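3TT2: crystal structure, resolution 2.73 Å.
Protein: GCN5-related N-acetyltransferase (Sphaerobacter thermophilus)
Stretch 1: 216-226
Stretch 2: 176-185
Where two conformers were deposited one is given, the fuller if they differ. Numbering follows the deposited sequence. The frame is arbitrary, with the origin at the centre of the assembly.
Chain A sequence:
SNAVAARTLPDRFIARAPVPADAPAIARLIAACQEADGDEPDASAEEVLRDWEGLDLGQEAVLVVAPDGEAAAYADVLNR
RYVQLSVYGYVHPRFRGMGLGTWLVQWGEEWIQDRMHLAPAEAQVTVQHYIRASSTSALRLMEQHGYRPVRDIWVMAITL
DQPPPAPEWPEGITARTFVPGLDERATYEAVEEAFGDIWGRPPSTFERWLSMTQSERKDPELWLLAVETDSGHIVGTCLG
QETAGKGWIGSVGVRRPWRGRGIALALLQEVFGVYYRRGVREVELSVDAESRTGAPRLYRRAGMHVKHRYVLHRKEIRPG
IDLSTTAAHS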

ATOM      1  N   GLU A 216      -5.171   0.885 -15.524  1.00 94.86           N
ATOM      2  CA  GLU A 216      -6.456   1.197 -14.879  1.00 87.48           C
ATOM      3  C   GLU A 216      -7.401   2.092 -15.690  1.00 80.14           C
ATOM      4  O   GLU A 216      -8.606   2.112 -15.430  1.00 79.16           O
ATOM      5  CB  GLU A 216      -6.232   1.837 -13.510  1.00 91.60           C
ATOM      6  CG  GLU A 216      -5.074   1.272 -12.722  1.00101.19           C
ATOM      7  CD  GLU A 216      -4.666   2.199 -11.597  1.00113.12           C
ATOM      8  OE1 GLU A 216      -3.454   2.257 -11.302  1.00122.08           O
ATOM      9  OE2 GLU A 216      -5.556   2.873 -11.017  1.00111.07           O
ATOM     10  N   ARG A 217      -6.852   2.840 -16.648  1.00 74.42           N
ATOM     11  CA  ARG A 217      -7.654   3.727 -17.493  1.00 68.06           C
ATOM     12  C   ARG A 217      -8.312   3.009 -18.674  1.00 81.50           C
ATOM     13  O   ARG A 217      -9.101   3.606 -19.411  1.00 82.37           O
ATOM     14  CB  ARG A 217      -6.822   4.902 -17.986  1.00 67.82           C
ATOM     15  CG  ARG A 217      -6.415   5.827 -16.875  1.00 69.91           C
ATOM     16  CD  ARG A 217      -5.665   7.027 -17.384  1.00 68.55           C
ATOM     17  NE  ARG A 217      -4.277   6.718 -17.708  1.00 72.25           N
ATOM     18  CZ  ARG A 217      -3.779   6.771 -18.938  1.00 78.18           C
ATOM     19  NH1 ARG A 217      -4.570   7.109 -19.945  1.00 82.29           N
ATOM     20  NH2 ARG A 217      -2.499   6.502 -19.166  1.00 80.34           N
ATOM     21  N   LYS A 218      -7.975   1.729 -18.839  1.00 72.92           N
ATOM     22  CA  LYS A 218      -8.637   0.851 -19.797  1.00 71.10           C
ATOM     23  C   LYS A 218      -9.911   0.279 -19.155  1.00 77.05           C
ATOM     24  O   LYS A 218     -10.606  -0.533 -19.762  1.00 72.73           O
ATOM     25  CB  LYS A 218      -7.699  -0.275 -20.238  1.00 71.48           C
ATOM     26  CG  LYS A 218      -6.461   0.207 -20.996  1.00 87.22           C
ATOM     27  CD  LYS A 218      -5.610  -0.958 -21.554  1.00 88.58           C
ATOM     28  CE  LYS A 218      -5.156  -1.923 -20.458  1.00 92.25           C
ATOM     29  NZ  LYS A 218      -4.233  -3.007 -20.938  1.00 97.83           N
ATOM     30  N   ASP A 219     -10.182   0.695 -17.913  1.00 79.38           N
ATOM     31  CA  ASP A 219     -11.362   0.294 -17.141  1.00 74.58           C
ATOM     32  C   ASP A 219     -11.927   1.518 -16.413  1.00 78.42           C
ATOM     33  O   ASP A 219     -11.934   1.565 -15.186  1.00 72.79           O
ATOM     34  CB  ASP A 219     -10.937  -0.728 -16.109  1.00 72.72           C
ATOM     35  CG  ASP A 219     -12.098  -1.477 -15.504  1.00 74.72           C
ATOM     36  OD1 ASP A 219     -13.268  -1.072 -15.701  1.00 85.36           O
ATOM     37  OD2 ASP A 219     -11.827  -2.491 -14.823  1.00 76.33           O
ATOM     38  N   PRO A 220     -12.397   2.512 -17.175  1.00 59.39           N
ATOM     39  CA  PRO A 220     -12.813   3.824 -16.670  1.00 58.50           C
ATOM     40  C   PRO A 220     -14.094   3.776 -15.841  1.00 64.03           C
ATOM     41  O   PRO A 220     -14.394   4.741 -15.139  1.00 62.97           O
ATOM     42  CB  PRO A 220     -13.062   4.630 -17.942  1.00 57.99           C
ATOM     43  CG  PRO A 220     -12.927   3.659 -19.092  1.00 58.79           C
ATOM     44  CD  PRO A 220     -12.853   2.294 -18.554  1.00 58.44           C
ATOM     45  N   GLU A 221     -14.845   2.681 -15.952  1.00 63.83           N
ATOM     46  CA  GLU A 221     -16.089   2.486 -15.216  1.00 66.12           C
ATOM     47  C   GLU A 221     -15.876   2.769 -13.719  1.00 60.85           C
ATOM     48  O   GLU A 221     -16.766   3.283 -13.033  1.00 61.02           O
ATOM     49  CB  GLU A 221     -16.535   1.034 -15.406  1.00 85.05           C
ATOM     50  CG  GLU A 221     -18.005   0.768 -15.763  1.00 99.65           C
ATOM     51  CD  GLU A 221     -18.308  -0.746 -15.890  1.00114.47           C
ATOM     52  OE1 GLU A 221     -18.256  -1.280 -17.023  1.00120.77           O
ATOM     53  OE2 GLU A 221     -18.593  -1.405 -14.858  1.00112.94           O
ATOM     54  N   LEU A 222     -14.680   2.426 -13.237  1.00 56.36           N
ATOM     55  CA  LEU A 222     -14.283   2.546 -11.831  1.00 48.71           C
ATOM     56  C   LEU A 222     -13.514   3.850 -11.478  1.00 63.73           C
ATOM     57  O   LEU A 222     -13.063   4.032 -10.333  1.00 59.04           O
ATOM     58  CB  LEU A 222     -13.423   1.335 -11.450  1.00 49.54           C
ATOM     59  CG  LEU A 222     -13.922  -0.110 -11.634  1.00 54.29           C
ATOM     60  CD1 LEU A 222     -12.820  -1.095 -11.280  1.00 53.16           C
ATOM     61  CD2 LEU A 222     -15.149  -0.374 -10.792  1.00 54.52           C
ATOM     62  N   TRP A 223     -13.333   4.742 -12.449  1.00 56.27           N
ATOM     63  CA  TRP A 223     -12.781   6.046 -12.133  1.00 54.54           C
ATOM     64  C   TRP A 223     -13.874   7.101 -12.089  1.00 53.68           C
ATOM     65  O   TRP A 223     -14.366   7.557 -13.121  1.00 52.80           O
ATOM     66  CB  TRP A 223     -11.748   6.448 -13.171  1.00 53.78           C
ATOM     67  CG  TRP A 223     -10.441   5.866 -12.911  1.00 58.46           C
ATOM     68  CD1 TRP A 223     -10.178   4.708 -12.243  1.00 62.73           C
ATOM     69  CD2 TRP A 223      -9.179   6.421 -13.273  1.00 63.46           C
ATOM     70  NE1 TRP A 223      -8.821   4.500 -12.182  1.00 63.03           N
ATOM     71  CE2 TRP A 223      -8.185   5.542 -12.803  1.00 60.99           C
ATOM     72  CE3 TRP A 223      -8.789   7.578 -13.956  1.00 71.04           C
ATOM     73  CZ2 TRP A 223      -6.826   5.778 -12.998  1.00 63.87           C
ATOM     74  CZ3 TRP A 223      -7.437   7.816 -14.148  1.00 68.16           C
ATOM     75  CH2 TRP A 223      -6.473   6.919 -13.669  1.00 66.96           C
ATOM     76  N   LEU A 224     -14.199   7.546 -10.885  1.00 53.53           N
ATOM     77  CA  LEU A 224     -15.264   8.515 -10.711  1.00 56.41           C
ATOM     78  C   LEU A 224     -14.719   9.868 -10.334  1.00 63.67           C
ATOM     79  O   LEU A 224     -13.749   9.985  -9.583  1.00 69.06           O
ATOM     80  CB  LEU A 224     -16.258   8.066  -9.652  1.00 51.54           C
ATOM     81  CG  LEU A 224     -16.940   6.739  -9.928  1.00 54.63           C
ATOM     82  CD1 LEU A 224     -17.962   6.569  -8.857  1.00 63.29           C
ATOM     83  CD2 LEU A 224     -17.605   6.755 -11.260  1.00 56.94           C
ATOM     84  N   LEU A 225     -15.362  10.890 -10.876  1.00 55.36           N
ATOM     85  CA  LEU A 225     -15.001  12.260 -10.628  1.00 45.41           C
ATOM     86  C   LEU A 225     -16.233  12.956 -10.061  1.00 52.68           C
ATOM     87  O   LEU A 225     -17.321  12.837 -10.617  1.00 57.00           O
ATOM     88  CB  LEU A 225     -14.605  12.920 -11.942  1.00 37.74           C
ATOM     89  CG  LEU A 225     -13.662  12.170 -12.886  1.00 50.40           C
ATOM     90  CD1 LEU A 225     -13.310  13.043 -14.087  1.00 53.62           C
ATOM     91  CD2 LEU A 225     -12.409  11.724 -12.176  1.00 42.78           C
ATOM     92  N   ALA A 226     -16.084  13.654  -8.941  1.00 51.63           N
ATOM     93  CA  ALA A 226     -17.121  14.574  -8.523  1.00 49.03           C
ATOM     94  C   ALA A 226     -16.925  15.865  -9.312  1.00 52.73           C
ATOM     95  O   ALA A 226     -15.836  16.448  -9.344  1.00 57.92           O
ATOM     96  CB  ALA A 226     -17.077  14.816  -7.044  1.00 44.22           C
TER
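Stretch 2, residues 176-185: RTFVPGLDER

Stretch 2 enters as the end of a β-strand, pairs antiparallel with the strand at the end of stretch 1, then leaves the sheet as a loop that packs on Trp 223, Pro 220 and Arg 217 before the chain enters a helix that includes Glu 184 and Arg 185.

Arg 176 is extended (phi/psi -134/123) and forms a hydrogen-bonded pair with Leu 225, their CA atoms 5.0 Å apart. Arg 176 N donates to Leu 225 O at 2.8 Å, and Leu 225 N returns the bond to Arg 176 O, also at 2.8 Å. Both side chains lie on the same face of the sheet. The chain of Arg 176, t at chi1, chi2 and chi3, extends its methylenes past the leucine, with Arg 176 CD 4.3 Å from Leu 225 CD1, while its charged end is held by Asp 183: a salt bridge joins Arg 176 NE to Asp 183 OD2 at 2.7 Å. A long side chain, apolar along its shaft and charged at its tip, suits this place well.

Thr 177, a β-branched residue at home in a strand, faces Leu 224 in the non-hydrogen-bonded pair, CA to CA 4.8 Å, with both side chains on the other face. Its methyl CG2 lies 3.3 Å from Pro 220 O.

At Phe 178 the strand has ended, yet one more backbone bond follows, from Phe 178 N to Trp 223 O at 2.8 Å. Its side chain points toward stretch 1 and is buried. The edge of the Trp 223 ring meets the face of the Phe 178 ring, the phenyl and the indole six-membered ring having centroids 4.9 Å apart and planes at 66°. Pro 220 CB packs at the phenyl edge, 4.0 Å from Phe 178 CD2.

Val 179 points away, but its backbone N binds Asp 183 OD2 at 3.1 Å. Pro 180 turns back toward stretch 1: Pro 180 CG lies 3.8 Å from Pro 220 CG, two compact apolar rings in contact, and 3.9 Å from Arg 217 O. Gly 181 adopts phi/psi 86/-5, where a CB would jam against the preceding carbonyl O; its N donates to Glu 184 OE1 at 2.6 Å.

The short carboxylate of Asp 183 can accept from both Arg 176 NE and Val 179 N, and Asp 183 OD2 also approaches Leu 225 CD1, at 3.9 Å. Finally, the longer acidic chain of Glu 184 lets its carboxylate take Gly 181 N and reach stretch 1, where Glu 184 OE2 forms a long salt bridge with Arg 217 NH1 at 3.5 Å.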

ATOM      1  N   ARG A 176     -19.278  11.865 -12.406  1.00 53.07           N
ATOM      2  CA  ARG A 176     -18.889  11.763 -13.802  1.00 46.52           C
ATOM      3  C   ARG A 176     -17.904  10.648 -13.920  1.00 53.90           C
ATOM      4  O   ARG A 176     -16.883  10.650 -13.257  1.00 65.77           O
ATOM      5  CB  ARG A 176     -18.234  13.048 -14.298  1.00 47.82           C
ATOM      6  CG  ARG A 176     -17.688  12.965 -15.723  1.00 52.05           C
ATOM      7  CD  ARG A 176     -16.955  14.233 -16.088  1.00 50.84           C
ATOM      8  NE  ARG A 176     -16.305  14.192 -17.396  1.00 57.14           N
ATOM      9  CZ  ARG A 176     -16.809  14.741 -18.509  1.00 66.57           C
ATOM     10  NH1 ARG A 176     -17.996  15.346 -18.495  1.00 57.78           N
ATOM     11  NH2 ARG A 176     -16.126  14.681 -19.648  1.00 70.34           N
ATOM     12  N   THR A 177     -18.221   9.682 -14.761  1.00 56.51           N
ATOM     13  CA  THR A 177     -17.317   8.593 -15.040  1.00 51.62           C
ATOM     14  C   THR A 177     -16.193   9.160 -15.890  1.00 53.97           C
ATOM     15  O   THR A 177     -16.445   9.923 -16.832  1.00 56.93           O
ATOM     16  CB  THR A 177     -18.063   7.483 -15.801  1.00 48.47           C
ATOM     17  OG1 THR A 177     -19.114   6.967 -14.972  1.00 47.84           O
ATOM     18  CG2 THR A 177     -17.112   6.376 -16.199  1.00 44.01           C
ATOM     19  N   PHE A 178     -14.962   8.800 -15.546  1.00 52.16           N
ATOM     20  CA  PHE A 178     -13.794   9.234 -16.286  1.00 54.89           C
ATOM     21  C   PHE A 178     -13.924   8.886 -17.767  1.00 65.96           C
ATOM     22  O   PHE A 178     -14.191   7.739 -18.118  1.00 75.46           O
ATOM     23  CB  PHE A 178     -12.575   8.532 -15.721  1.00 46.71           C
ATOM     24  CG  PHE A 178     -11.305   8.818 -16.464  1.00 53.54           C
ATOM     25  CD1 PHE A 178     -10.579   9.976 -16.209  1.00 59.21           C
ATOM     26  CD2 PHE A 178     -10.813   7.920 -17.394  1.00 55.19           C
ATOM     27  CE1 PHE A 178      -9.384  10.238 -16.880  1.00 64.12           C
ATOM     28  CE2 PHE A 178      -9.625   8.175 -18.070  1.00 61.16           C
ATOM     29  CZ  PHE A 178      -8.909   9.334 -17.811  1.00 64.13           C
ATOM     30  N   VAL A 179     -13.718   9.868 -18.634  1.00 54.77           N
ATOM     31  CA  VAL A 179     -13.799   9.630 -20.069  1.00 62.45           C
ATOM     32  C   VAL A 179     -12.429   9.718 -20.736  1.00 62.89           C
ATOM     33  O   VAL A 179     -11.919  10.805 -20.954  1.00 67.48           O
ATOM     34  CB  VAL A 179     -14.692  10.703 -20.720  1.00 65.23           C
ATOM     35  CG1 VAL A 179     -14.674  10.586 -22.246  1.00 61.41           C
ATOM     36  CG2 VAL A 179     -16.098  10.620 -20.158  1.00 60.76           C
ATOM     37  N   PRO A 180     -11.857   8.578 -21.117  1.00 64.50           N
ATOM     38  CA  PRO A 180     -10.521   8.571 -21.734  1.00 61.03           C
ATOM     39  C   PRO A 180     -10.473   9.452 -22.969  1.00 66.16           C
ATOM     40  O   PRO A 180     -11.470   9.544 -23.683  1.00 73.89           O
ATOM     41  CB  PRO A 180     -10.334   7.117 -22.144  1.00 59.19           C
ATOM     42  CG  PRO A 180     -11.246   6.326 -21.199  1.00 58.78           C
ATOM     43  CD  PRO A 180     -12.421   7.227 -20.938  1.00 61.22           C
ATOM     44  N   GLY A 181      -9.339  10.108 -23.202  1.00 60.90           N
ATOM     45  CA  GLY A 181      -9.177  10.952 -24.372  1.00 64.48           C
ATOM     46  C   GLY A 181      -9.697  12.343 -24.121  1.00 72.35           C
ATOM     47  O   GLY A 181      -9.567  13.236 -24.952  1.00 82.42           O
ATOM     48  N   LEU A 182     -10.286  12.529 -22.950  0.82 68.78           N
ATOM     49  CA  LEU A 182     -10.842  13.806 -22.549  0.82 68.55           C
ATOM     50  C   LEU A 182     -10.312  14.173 -21.181  0.82 72.10           C
ATOM     51  O   LEU A 182      -9.606  15.169 -21.003  0.82 77.65           O
ATOM     52  CB  LEU A 182     -12.358  13.708 -22.460  0.82 61.04           C
ATOM     53  CG  LEU A 182     -13.161  14.156 -23.668  0.82 58.70           C
ATOM     54  CD1 LEU A 182     -14.620  14.008 -23.361  0.82 57.15           C
ATOM     55  CD2 LEU A 182     -12.838  15.594 -23.987  0.82 60.71           C
ATOM     56  N   ASP A 183     -10.675  13.353 -20.206  1.00 66.03           N
ATOM     57  CA  ASP A 183     -10.506  13.719 -18.814  1.00 71.36           C
ATOM     58  C   ASP A 183      -9.121  13.492 -18.213  1.00 76.98           C
ATOM     59  O   ASP A 183      -8.911  13.773 -17.036  1.00 79.52           O
ATOM     60  CB  ASP A 183     -11.604  13.053 -17.978  1.00 66.24           C
ATOM     61  CG  ASP A 183     -13.003  13.543 -18.360  1.00 77.56           C
ATOM     62  OD1 ASP A 183     -13.111  14.566 -19.074  1.00 85.15           O
ATOM     63  OD2 ASP A 183     -13.999  12.922 -17.938  1.00 78.62           O
ATOM     64  N   GLU A 184      -8.180  12.993 -19.012  1.00 74.97           N
ATOM     65  CA  GLU A 184      -6.832  12.682 -18.514  1.00 68.97           C
ATOM     66  C   GLU A 184      -6.152  13.808 -17.721  1.00 68.40           C
ATOM     67  O   GLU A 184      -5.893  13.660 -16.531  1.00 71.50           O
ATOM     68  CB  GLU A 184      -5.918  12.211 -19.648  1.00 64.30           C
ATOM     69  CG  GLU A 184      -5.936  10.721 -19.905  1.00 60.51           C
ATOM     70  CD  GLU A 184      -7.045  10.287 -20.844  1.00 67.99           C
ATOM     71  OE1 GLU A 184      -7.717  11.148 -21.443  1.00 69.38           O
ATOM     72  OE2 GLU A 184      -7.245   9.065 -20.991  1.00 80.08           O
ATOM     73  N   ARG A 185      -5.859  14.923 -18.377  1.00 69.82           N
ATOM     74  CA  ARG A 185      -5.074  15.976 -17.740  1.00 75.48           C
ATOM     75  C   ARG A 185      -5.819  16.572 -16.560  1.00 74.42           C
ATOM     76  O   ARG A 185      -5.227  16.823 -15.521  1.00 78.99           O
ATOM     77  CB  ARG A 185      -4.715  17.073 -18.747  1.00 81.78           C
ATOM     78  CG  ARG A 185      -3.917  18.263 -18.175  1.00 88.99           C
ATOM     79  CD  ARG A 185      -2.423  18.220 -18.571  1.00103.99           C
ATOM     80  NE  ARG A 185      -1.635  19.290 -17.946  1.00115.16           N
ATOM     81  CZ  ARG A 185      -0.980  19.177 -16.789  1.00118.49           C
ATOM     82  NH1 ARG A 185      -1.005  18.036 -16.119  1.00117.10           N
ATOM     83  NH2 ARG A 185      -0.292  20.205 -16.299  1.00118.88           N
TER